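Caprin-2 (Danio rerio, PDB 4OUS) probably acts in canonical Wnt signalling through a trimeric, calcium-binding C1q domain, the part of the protein described here. Local coordinates at residues A[5-14]-A[27-38]; A[58-69]-A[83-94]. The protein carries 1 engineered substitution. All coordinates share one frame; numbering follows the deposited sequence. Where two conformers were deposited one is given.

Overall arrangement
From the N terminus, the chain enters strand 7-12, runs on through residues 13-28 and returns antiparallel as strand 29-34, closing interaction 1 (5-14 with 27-38) as a long-range pairing at one margin of the five-stranded sheet. Interaction 2 follows in series and neither nests with it nor crosses it. It opens at strand 51-60, encloses most of the hairpin 68-74/77-84, and closes where 83-94 leads into strand 93-102, so that both sheets are tied together at one end of the sandwich. The two centres lie about 24 Å apart, on opposite sides of the chain's centre, yet Phe27 CZ meets Ile59 CD1 at 3.9 Å. Both contacts also touch the second subunit.

Interaction 1: residues A[5-14]-A[27-38]; sequences RVAFSAARTA and FDLLHTNLGDMF
Phe8 and Phe38 lay their rings together in an offset stack, centroids 4.6 Å apart and planes 16° from parallel, with Phe38 CD1 over one face of Phe8 toward its rim. Phe8 reaches this place with CG between its backbone N and carbonyl carbon, whereas the ring of Phe38 swings opposite its own N (chi1 -172°). CE2 of Phe38 also meets the methyl of Ala10, 3.8 Å from CB. The Asn33 amide pairs with the backbone of Phe38 itself: OD1 accepts from Phe38 N in the carbonyl plane, and ND2 donates to Phe38 O. Cut back to an alanine, Phe38 would probably leave one face of Phe8 without its stacking partner and the Ala10 methyl less well packed. The backbones form the antiparallel edge pairing of a C1q jelly roll, in which strand 7-12 lies between 29-34 and 125-134; Phe127 adds an edge-to-face contact to Phe8 from the latter strand. Asp28 and Leu29 both face Ala11 in a classic beta bulge, where Ala11 N donates to Leu29 O (2.8 Å). From the bulge itself, the Asp28 carboxylate grips Thr13 twice: OD1 takes Thr13 N on its syn lone pair at 2.9 Å (N-H...O 167°), and OD2 receives Thr13 OG1 at 2.6 Å, tilted out of the carboxylate plane. Phe27 turns a ring edge to the backbone, CD2 lying 3.6 Å from Ala11 C. On the sheet's other face, a water in the plane of the His31 ring links ND1 to Ser9 OG, which also bonds Ser128 OG of its own chain and, in the second subunit, Val99 N.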
loop_
_atom_site.group_PDB
_atom_site.type_symbol
_atom_site.label_atom_id
_atom_site.label_comp_id
_atom_site.label_asym_id
_atom_site.label_seq_id
_atom_site.Cartn_x
_atom_site.Cartn_y
_atom_site.Cartn_z
ATOM N N ARG A 5 21.447 -7.536 -2.737
ATOM C CA ARG A 5 20.323 -6.793 -3.288
ATOM C C ARG A 5 19.222 -7.784 -3.609
ATOM O O ARG A 5 19.397 -8.666 -4.449
ATOM C CB ARG A 5 20.740 -6.002 -4.526
ATOM C CG ARG A 5 21.810 -4.965 -4.228
ATOM C CD ARG A 5 22.094 -4.072 -5.420
ATOM N NE ARG A 5 22.863 -2.895 -5.026
ATOM C CZ ARG A 5 23.262 -1.945 -5.865
ATOM N NH1 ARG A 5 22.969 -2.031 -7.155
ATOM N NH2 ARG A 5 23.956 -0.910 -5.413
ATOM N N VAL A 6 18.102 -7.671 -2.907
ATOM C CA VAL A 6 17.029 -8.634 -3.051
ATOM C C VAL A 6 15.707 -7.882 -3.147
ATOM O O VAL A 6 15.313 -7.182 -2.209
ATOM C CB VAL A 6 16.979 -9.617 -1.862
ATOM C CG1 VAL A 6 15.925 -10.689 -2.103
ATOM C CG2 VAL A 6 18.341 -10.250 -1.607
ATOM N N ALA A 7 15.028 -8.009 -4.282
ATOM C CA ALA A 7 13.750 -7.346 -4.486
ATOM C C ALA A 7 13.025 -8.002 -5.633
ATOM O O ALA A 7 13.637 -8.350 -6.638
ATOM C CB ALA A 7 13.946 -5.861 -4.767
ATOM N N PHE A 8 11.714 -8.162 -5.501
ATOM C CA PHE A 8 10.912 -8.649 -6.609
ATOM C C PHE A 8 9.646 -7.826 -6.716
ATOM O O PHE A 8 9.176 -7.240 -5.730
ATOM C CB PHE A 8 10.569 -10.141 -6.467
ATOM C CG PHE A 8 9.611 -10.440 -5.354
ATOM C CD1 PHE A 8 8.247 -10.508 -5.585
ATOM C CD2 PHE A 8 10.077 -10.648 -4.070
ATOM C CE1 PHE A 8 7.372 -10.766 -4.544
ATOM C CE2 PHE A 8 9.212 -10.916 -3.035
ATOM C CZ PHE A 8 7.856 -10.971 -3.273
ATOM N N SER A 9 9.084 -7.804 -7.917
ATOM C CA SER A 9 7.823 -7.131 -8.139
ATOM C C SER A 9 7.099 -7.901 -9.224
ATOM O O SER A 9 7.546 -7.929 -10.376
ATOM C CB SER A 9 8.058 -5.674 -8.515
ATOM O OG SER A 9 6.866 -4.927 -8.400
ATOM N N ALA A 10 6.011 -8.561 -8.834
ATOM C CA ALA A 10 5.318 -9.511 -9.682
ATOM C C ALA A 10 3.891 -9.069 -9.957
ATOM O O ALA A 10 3.308 -8.290 -9.190
ATOM C CB ALA A 10 5.325 -10.886 -9.042
ATOM N N ALA A 11 3.326 -9.588 -11.040
ATOM C CA ALA A 11 1.945 -9.304 -11.384
ATOM C C ALA A 11 1.315 -10.526 -12.020
ATOM O O ALA A 11 2.005 -11.367 -12.613
ATOM C CB ALA A 11 1.845 -8.115 -12.318
ATOM N N ARG A 12 -0.002 -10.618 -11.908
ATOM C CA ARG A 12 -0.718 -11.700 -12.544
ATOM C C ARG A 12 -1.512 -11.172 -13.724
ATOM O O ARG A 12 -2.307 -10.233 -13.584
ATOM C CB ARG A 12 -1.626 -12.405 -11.550
ATOM C CG ARG A 12 -1.642 -13.894 -11.789
ATOM C CD ARG A 12 -2.773 -14.545 -11.072
ATOM N NE ARG A 12 -3.355 -15.597 -11.888
ATOM C CZ ARG A 12 -3.036 -16.882 -11.800
ATOM N NH1 ARG A 12 -2.121 -17.283 -10.923
ATOM N NH2 ARG A 12 -3.643 -17.767 -12.583
ATOM N N THR A 13 -1.290 -11.770 -14.892
ATOM C CA THR A 13 -1.885 -11.236 -16.113
ATOM C C THR A 13 -2.998 -12.111 -16.673
ATOM O O THR A 13 -3.540 -11.817 -17.736
ATOM C CB THR A 13 -0.826 -11.012 -17.217
ATOM O OG1 THR A 13 -0.286 -12.268 -17.638
ATOM C CG2 THR A 13 0.291 -10.108 -16.724
ATOM N N ALA A 14 -3.347 -13.162 -15.943
ATOM C CA ALA A 14 -4.512 -13.982 -16.259
ATOM C C ALA A 14 -5.287 -14.222 -14.971
ATOM O O ALA A 14 -4.713 -14.184 -13.884
ATOM C CB ALA A 14 -4.098 -15.297 -16.893
ATOM N N PHE A 27 2.335 -15.909 -9.776
ATOM C CA PHE A 27 2.399 -14.628 -10.475
ATOM C C PHE A 27 3.305 -14.793 -11.679
ATOM O O PHE A 27 4.497 -15.038 -11.519
ATOM C CB PHE A 27 2.925 -13.512 -9.568
ATOM C CG PHE A 27 1.949 -13.076 -8.510
ATOM C CD1 PHE A 27 1.830 -13.782 -7.327
ATOM C CD2 PHE A 27 1.152 -11.961 -8.706
ATOM C CE1 PHE A 27 0.933 -13.388 -6.362
ATOM C CE2 PHE A 27 0.251 -11.562 -7.748
ATOM C CZ PHE A 27 0.138 -12.279 -6.572
ATOM N N ASP A 28 2.752 -14.661 -12.878
ATOM C CA ASP A 28 3.473 -15.012 -14.097
ATOM C C ASP A 28 4.469 -13.956 -14.564
ATOM O O ASP A 28 5.445 -14.286 -15.249
ATOM C CB ASP A 28 2.477 -15.296 -15.225
ATOM C CG ASP A 28 1.560 -14.121 -15.491
ATOM O OD1 ASP A 28 0.595 -13.936 -14.719
ATOM O OD2 ASP A 28 1.804 -13.373 -16.463
ATOM N N LEU A 29 4.219 -12.697 -14.221
ATOM C CA LEU A 29 5.009 -11.603 -14.754
ATOM C C LEU A 29 5.867 -10.976 -13.669
ATOM O O LEU A 29 5.407 -10.789 -12.536
ATOM C CB LEU A 29 4.082 -10.562 -15.384
ATOM C CG LEU A 29 4.761 -9.392 -16.093
ATOM C CD1 LEU A 29 3.941 -8.983 -17.301
ATOM C CD2 LEU A 29 4.949 -8.207 -15.160
ATOM N N LEU A 30 7.105 -10.640 -14.023
ATOM C CA LEU A 30 8.004 -9.939 -13.117
ATOM C C LEU A 30 8.552 -8.667 -13.750
ATOM O O LEU A 30 9.012 -8.684 -14.898
ATOM C CB LEU A 30 9.170 -10.841 -12.705
ATOM C CG LEU A 30 8.864 -11.911 -11.662
ATOM C CD1 LEU A 30 9.915 -13.001 -11.687
ATOM C CD2 LEU A 30 8.800 -11.280 -10.278
ATOM N N HIS A 31 8.513 -7.572 -12.999
ATOM C CA HIS A 31 9.240 -6.370 -13.382
ATOM C C HIS A 31 10.668 -6.406 -12.869
ATOM O O HIS A 31 11.564 -5.828 -13.488
ATOM C CB HIS A 31 8.544 -5.122 -12.851
ATOM C CG HIS A 31 7.252 -4.821 -13.539
ATOM N ND1 HIS A 31 6.050 -4.754 -12.869
ATOM C CD2 HIS A 31 6.972 -4.565 -14.838
ATOM C CE1 HIS A 31 5.084 -4.473 -13.724
ATOM N NE2 HIS A 31 5.617 -4.349 -14.926
ATOM N N THR A 32 10.876 -7.017 -11.703
ATOM C CA THR A 32 12.205 -7.156 -11.109
ATOM C C THR A 32 12.280 -8.452 -10.319
ATOM O O THR A 32 11.279 -8.908 -9.766
ATOM C CB THR A 32 12.568 -5.988 -10.152
ATOM O OG1 THR A 32 11.512 -5.789 -9.204
ATOM C CG2 THR A 32 12.827 -4.691 -10.906
ATOM N N ASN A 33 13.473 -9.032 -10.259
ATOM C CA ASN A 33 13.723 -10.209 -9.439
ATOM C C ASN A 33 15.198 -10.236 -9.039
ATOM O O ASN A 33 15.911 -11.211 -9.281
ATOM C CB ASN A 33 13.309 -11.490 -10.175
ATOM C CG ASN A 33 13.103 -12.681 -9.238
ATOM O OD1 ASN A 33 13.070 -12.546 -8.014
ATOM N ND2 ASN A 33 12.960 -13.862 -9.824
ATOM N N LEU A 34 15.646 -9.134 -8.445
ATOM C CA LEU A 34 17.010 -9.021 -7.932
ATOM C C LEU A 34 17.234 -10.078 -6.870
ATOM O O LEU A 34 16.469 -10.169 -5.905
ATOM C CB LEU A 34 17.265 -7.632 -7.349
ATOM C CG LEU A 34 17.135 -6.449 -8.301
ATOM C CD1 LEU A 34 17.296 -5.147 -7.539
ATOM C CD2 LEU A 34 18.158 -6.535 -9.427
ATOM N N GLY A 35 18.268 -10.890 -7.064
ATOM C CA GLY A 35 18.543 -11.997 -6.168
ATOM C C GLY A 35 17.943 -13.323 -6.606
ATOM O O GLY A 35 18.272 -14.361 -6.032
ATOM N N ASP A 36 17.072 -13.290 -7.614
ATOM C CA ASP A 36 16.478 -14.498 -8.195
ATOM C C ASP A 36 15.685 -15.331 -7.201
ATOM O O ASP A 36 15.606 -16.552 -7.343
ATOM C CB ASP A 36 17.551 -15.393 -8.822
ATOM C CG ASP A 36 18.415 -14.658 -9.801
ATOM O OD1 ASP A 36 17.977 -14.495 -10.959
ATOM O OD2 ASP A 36 19.530 -14.247 -9.414
ATOM N N MET A 37 15.087 -14.692 -6.208
ATOM C CA MET A 37 14.469 -15.443 -5.125
ATOM C C MET A 37 12.947 -15.590 -5.230
ATOM O O MET A 37 12.350 -16.319 -4.430
ATOM C CB MET A 37 14.839 -14.807 -3.780
ATOM C CG MET A 37 16.341 -14.734 -3.475
ATOM S SD MET A 37 17.288 -16.222 -3.818
ATOM C CE MET A 37 16.386 -17.354 -2.822
ATOM N N PHE A 38 12.311 -14.921 -6.191
ATOM C CA PHE A 38 10.893 -15.159 -6.431
ATOM C C PHE A 38 10.718 -16.226 -7.498
ATOM O O PHE A 38 11.384 -16.186 -8.534
ATOM C CB PHE A 38 10.168 -13.885 -6.857
ATOM C CG PHE A 38 8.676 -14.043 -6.917
ATOM C CD1 PHE A 38 7.926 -14.018 -5.755
ATOM C CD2 PHE A 38 8.023 -14.238 -8.124
ATOM C CE1 PHE A 38 6.555 -14.165 -5.792
ATOM C CE2 PHE A 38 6.643 -14.377 -8.170
ATOM C CZ PHE A 38 5.912 -14.343 -7.001
HETATM O O HOH W 1 4.808 -5.561 -10.197
#

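Interaction 2: residues A[58-69]-A[83-94]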
loop_
_atom_site.group_PDB
_atom_site.type_symbol
_atom_site.label_atom_id
_atom_site.label_comp_id
_atom_site.label_asym_id
_atom_site.label_seq_id
_atom_site.Cartn_x
_atom_site.Cartn_y
_atom_site.Cartn_z
ATOM N N HIS A 58 -1.494 -6.061 -3.762
ATOM C CA HIS A 58 -2.753 -5.467 -4.190
ATOM C C HIS A 58 -3.416 -6.467 -5.118
ATOM O O HIS A 58 -2.864 -6.739 -6.187
ATOM C CB HIS A 58 -2.529 -4.149 -4.937
ATOM C CG HIS A 58 -2.081 -3.019 -4.069
ATOM N ND1 HIS A 58 -0.762 -2.788 -3.740
ATOM C CD2 HIS A 58 -2.800 -2.044 -3.470
ATOM C CE1 HIS A 58 -0.694 -1.717 -2.968
ATOM N NE2 HIS A 58 -1.914 -1.244 -2.793
ATOM N N ILE A 59 -4.568 -7.014 -4.740
ATOM C CA ILE A 59 -5.195 -8.059 -5.540
ATOM C C ILE A 59 -6.611 -7.638 -5.931
ATOM O O ILE A 59 -7.440 -7.377 -5.064
ATOM C CB ILE A 59 -5.234 -9.400 -4.777
ATOM C CG1 ILE A 59 -3.835 -9.807 -4.272
ATOM C CG2 ILE A 59 -5.848 -10.482 -5.642
ATOM C CD1 ILE A 59 -2.819 -10.093 -5.350
ATOM N N LEU A 60 -6.885 -7.564 -7.230
ATOM C CA LEU A 60 -8.207 -7.187 -7.717
ATOM C C LEU A 60 -9.065 -8.436 -7.875
ATOM O O LEU A 60 -8.630 -9.406 -8.505
ATOM C CB LEU A 60 -8.095 -6.448 -9.053
ATOM C CG LEU A 60 -9.374 -5.770 -9.548
ATOM C CD1 LEU A 60 -9.671 -4.526 -8.723
ATOM C CD2 LEU A 60 -9.282 -5.433 -11.031
ATOM N N LYS A 61 -10.273 -8.423 -7.316
ATOM C CA LYS A 61 -11.161 -9.578 -7.435
ATOM C C LYS A 61 -11.970 -9.557 -8.718
ATOM O O LYS A 61 -12.213 -8.493 -9.292
ATOM C CB LYS A 61 -12.115 -9.661 -6.242
ATOM C CG LYS A 61 -13.233 -8.621 -6.231
ATOM C CD LYS A 61 -14.037 -8.629 -4.922
ATOM C CE LYS A 61 -14.731 -9.959 -4.647
ATOM N NZ LYS A 61 -15.790 -10.259 -5.644
ATOM N N LEU A 62 -12.391 -10.739 -9.158
ATOM C CA LEU A 62 -13.397 -10.836 -10.206
ATOM C C LEU A 62 -14.707 -10.242 -9.707
ATOM O O LEU A 62 -15.024 -10.287 -8.509
ATOM C CB LEU A 62 -13.623 -12.287 -10.637
ATOM C CG LEU A 62 -12.440 -13.030 -11.257
ATOM C CD1 LEU A 62 -12.897 -14.355 -11.848
ATOM C CD2 LEU A 62 -11.774 -12.182 -12.317
ATOM N N ALA A 63 -15.476 -9.714 -10.649
ATOM C CA ALA A 63 -16.776 -9.132 -10.356
ATOM C C ALA A 63 -17.823 -10.235 -10.261
ATOM O O ALA A 63 -18.690 -10.380 -11.130
ATOM C CB ALA A 63 -17.153 -8.109 -11.415
ATOM N N ILE A 64 -17.701 -11.024 -9.198
ATOM C CA ILE A 64 -18.627 -12.098 -8.878
ATOM C C ILE A 64 -19.047 -11.960 -7.424
ATOM O O ILE A 64 -18.380 -11.281 -6.639
ATOM C CB ILE A 64 -18.006 -13.494 -9.101
ATOM C CG1 ILE A 64 -16.787 -13.695 -8.196
ATOM C CG2 ILE A 64 -17.641 -13.696 -10.570
ATOM C CD1 ILE A 64 -16.173 -15.078 -8.289
ATOM N N SER A 65 -20.149 -12.613 -7.069
ATOM C CA SER A 65 -20.705 -12.542 -5.722
ATOM C C SER A 65 -20.059 -13.563 -4.788
ATOM O O SER A 65 -20.744 -14.339 -4.124
ATOM C CB SER A 65 -22.217 -12.760 -5.763
ATOM O OG SER A 65 -22.843 -11.799 -6.596
ATOM N N VAL A 66 -18.733 -13.576 -4.787
ATOM C CA VAL A 66 -17.928 -14.314 -3.825
ATOM C C VAL A 66 -16.891 -13.329 -3.307
ATOM O O VAL A 66 -16.211 -12.680 -4.105
ATOM C CB VAL A 66 -17.224 -15.536 -4.455
ATOM C CG1 VAL A 66 -16.414 -16.289 -3.404
ATOM C CG2 VAL A 66 -18.228 -16.459 -5.133
ATOM N N PRO A 67 -16.771 -13.189 -1.984
ATOM C CA PRO A 67 -15.783 -12.252 -1.449
ATOM C C PRO A 67 -14.366 -12.742 -1.679
ATOM O O PRO A 67 -14.125 -13.947 -1.809
ATOM C CB PRO A 67 -16.108 -12.223 0.043
ATOM C CG PRO A 67 -16.699 -13.577 0.304
ATOM C CD PRO A 67 -17.535 -13.846 -0.912
ATOM N N LEU A 68 -13.434 -11.799 -1.711
ATOM C CA LEU A 68 -12.021 -12.100 -1.859
ATOM C C LEU A 68 -11.319 -12.031 -0.509
ATOM O O LEU A 68 -11.375 -11.004 0.171
ATOM C CB LEU A 68 -11.371 -11.133 -2.846
ATOM C CG LEU A 68 -9.893 -11.384 -3.130
ATOM C CD1 LEU A 68 -9.711 -12.693 -3.875
ATOM C CD2 LEU A 68 -9.260 -10.239 -3.907
ATOM N N TYR A 69 -10.674 -13.127 -0.123
ATOM C CA TYR A 69 -9.846 -13.204 1.077
ATOM C C TYR A 69 -8.444 -13.626 0.670
ATOM O O TYR A 69 -8.280 -14.693 0.064
ATOM C CB TYR A 69 -10.387 -14.233 2.064
ATOM C CG TYR A 69 -11.653 -13.905 2.810
ATOM C CD1 TYR A 69 -11.597 -13.489 4.139
ATOM C CD2 TYR A 69 -12.908 -14.059 2.223
ATOM C CE1 TYR A 69 -12.743 -13.220 4.853
ATOM C CE2 TYR A 69 -14.064 -13.794 2.937
ATOM C CZ TYR A 69 -13.974 -13.374 4.250
ATOM O OH TYR A 69 -15.117 -13.099 4.972
ATOM N N TYR A 83 -9.250 -8.382 2.759
ATOM C CA TYR A 83 -10.613 -8.702 2.358
ATOM C C TYR A 83 -11.087 -7.691 1.343
ATOM O O TYR A 83 -10.796 -6.498 1.487
ATOM C CB TYR A 83 -11.541 -8.675 3.573
ATOM C CG TYR A 83 -13.021 -8.815 3.273
ATOM C CD1 TYR A 83 -13.623 -10.062 3.256
ATOM C CD2 TYR A 83 -13.817 -7.701 3.022
ATOM C CE1 TYR A 83 -14.976 -10.206 3.004
ATOM C CE2 TYR A 83 -15.179 -7.834 2.761
ATOM C CZ TYR A 83 -15.753 -9.092 2.755
ATOM O OH TYR A 83 -17.101 -9.264 2.509
ATOM N N ALA A 84 -11.848 -8.135 0.350
ATOM C CA ALA A 84 -12.530 -7.181 -0.512
ATOM C C ALA A 84 -13.808 -7.787 -1.046
ATOM O O ALA A 84 -13.837 -8.951 -1.440
ATOM C CB ALA A 84 -11.631 -6.734 -1.656
ATOM N N ASN A 85 -14.858 -6.983 -1.077
ATOM C CA ASN A 85 -16.108 -7.440 -1.632
ATOM C C ASN A 85 -16.972 -6.259 -1.996
ATOM O O ASN A 85 -16.927 -5.226 -1.333
ATOM C CB ASN A 85 -16.829 -8.339 -0.638
ATOM C CG ASN A 85 -17.939 -9.124 -1.273
ATOM O OD1 ASN A 85 -17.792 -9.627 -2.385
ATOM N ND2 ASN A 85 -19.063 -9.235 -0.575
ATOM N N ASP A 86 -17.754 -6.418 -3.055
ATOM C CA ASP A 86 -18.731 -5.420 -3.459
ATOM C C ASP A 86 -19.971 -6.138 -3.976
ATOM O O ASP A 86 -19.870 -7.089 -4.751
ATOM C CB ASP A 86 -18.160 -4.487 -4.521
ATOM C CG ASP A 86 -19.177 -3.483 -5.008
ATOM O OD1 ASP A 86 -19.905 -3.803 -5.970
ATOM O OD2 ASP A 86 -19.260 -2.380 -4.430
ATOM N N GLY A 87 -21.141 -5.682 -3.544
ATOM C CA GLY A 87 -22.378 -6.396 -3.798
ATOM C C GLY A 87 -23.017 -6.233 -5.164
ATOM O O GLY A 87 -24.007 -6.911 -5.460
ATOM N N ALA A 88 -22.479 -5.349 -5.998
ATOM C CA ALA A 88 -23.082 -5.081 -7.308
ATOM C C ALA A 88 -23.289 -6.333 -8.191
ATOM O O ALA A 88 -24.377 -6.507 -8.736
ATOM C CB ALA A 88 -22.265 -4.032 -8.066
ATOM N N PRO A 89 -22.278 -7.216 -8.335
ATOM C CA PRO A 89 -20.898 -7.212 -7.846
ATOM C C PRO A 89 -19.967 -6.481 -8.801
ATOM O O PRO A 89 -20.088 -6.585 -10.021
ATOM C CB PRO A 89 -20.555 -8.697 -7.771
ATOM C CG PRO A 89 -21.322 -9.296 -8.888
ATOM C CD PRO A 89 -22.592 -8.480 -9.030
ATOM N N ASP A 90 -19.041 -5.730 -8.224
ATOM C CA ASP A 90 -18.050 -4.984 -8.983
ATOM C C ASP A 90 -16.673 -5.503 -8.588
ATOM O O ASP A 90 -16.537 -6.280 -7.637
ATOM C CB ASP A 90 -18.184 -3.485 -8.691
ATOM C CG ASP A 90 -17.636 -2.593 -9.805
ATOM O OD1 ASP A 90 -16.795 -3.037 -10.613
ATOM O OD2 ASP A 90 -18.056 -1.418 -9.859
ATOM N N HIS A 91 -15.649 -5.077 -9.313
ATOM C CA HIS A 91 -14.292 -5.338 -8.879
ATOM C C HIS A 91 -14.017 -4.563 -7.595
ATOM O O HIS A 91 -14.633 -3.530 -7.314
ATOM C CB HIS A 91 -13.288 -4.948 -9.958
ATOM C CG HIS A 91 -13.509 -5.639 -11.266
ATOM N ND1 HIS A 91 -13.236 -6.975 -11.463
ATOM C CD2 HIS A 91 -13.973 -5.171 -12.447
ATOM C CE1 HIS A 91 -13.527 -7.302 -12.709
ATOM N NE2 HIS A 91 -13.976 -6.226 -13.327
ATOM N N GLU A 92 -13.098 -5.097 -6.813
ATOM C CA GLU A 92 -12.687 -4.540 -5.539
ATOM C C GLU A 92 -11.289 -5.054 -5.265
ATOM O O GLU A 92 -10.899 -6.082 -5.817
ATOM C CB GLU A 92 -13.620 -4.944 -4.398
ATOM C CG GLU A 92 -14.433 -3.849 -3.729
ATOM C CD GLU A 92 -13.570 -2.886 -2.901
ATOM O OE1 GLU A 92 -12.359 -2.720 -3.172
ATOM O OE2 GLU A 92 -14.076 -2.400 -1.869
ATOM N N THR A 93 -10.551 -4.375 -4.395
ATOM C CA THR A 93 -9.137 -4.659 -4.203
ATOM C C THR A 93 -8.837 -5.055 -2.767
ATOM O O THR A 93 -9.189 -4.330 -1.829
ATOM C CB THR A 93 -8.284 -3.443 -4.596
ATOM O OG1 THR A 93 -8.659 -3.021 -5.912
ATOM C CG2 THR A 93 -6.799 -3.773 -4.571
ATOM N N ALA A 94 -8.187 -6.203 -2.608
ATOM C CA ALA A 94 -7.699 -6.684 -1.321
ATOM C C ALA A 94 -6.210 -6.398 -1.238
ATOM O O ALA A 94 -5.432 -6.903 -2.064
ATOM C CB ALA A 94 -7.976 -8.174 -1.165
HETATM O O HOH W 2 -17.400 -7.963 -5.713
#
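Lys61 starts with CG between its backbone N and carbonyl carbon (chi1 73°), then bends at chi3 and chi4. This curls its chain past Glu92 CB, 3.7 Å from CD, and close by Ala84 O, 3.5 Å from CE. The ammonium ends inside the 61-67 loop, where NZ donates to Leu62 O, Val66 O and a water that in turn donates to Asp86 O and Asp90 O; one buried charge thus ties both loops. From the other segment, His91 ND1 donates to Lys61 O at 2.8 Å, nearly straight (170°) and within the ring plane, while Ala63 CB lies over a face of the imidazole in a CH-pi contact. These loops separate two antiparallel ladders, Ile59 with Ala94 and Leu68 with Ala84, one in each sheet of the C1q sandwich, and Leu68 CD2 bridges them by touching Ala94 CB at 3.7 Å. Glu92 reaches the bound calcium ion, which OE2 shares with Glu92 of the second and third subunits. Next to the Leu68-Ala84 pair, Tyr83 points its edge at the face of Tyr69, CD1 to CZ 3.5 Å, a T-shaped pair with planes at 77°; Tyr83 OH bonds Asp90 of the third subunit.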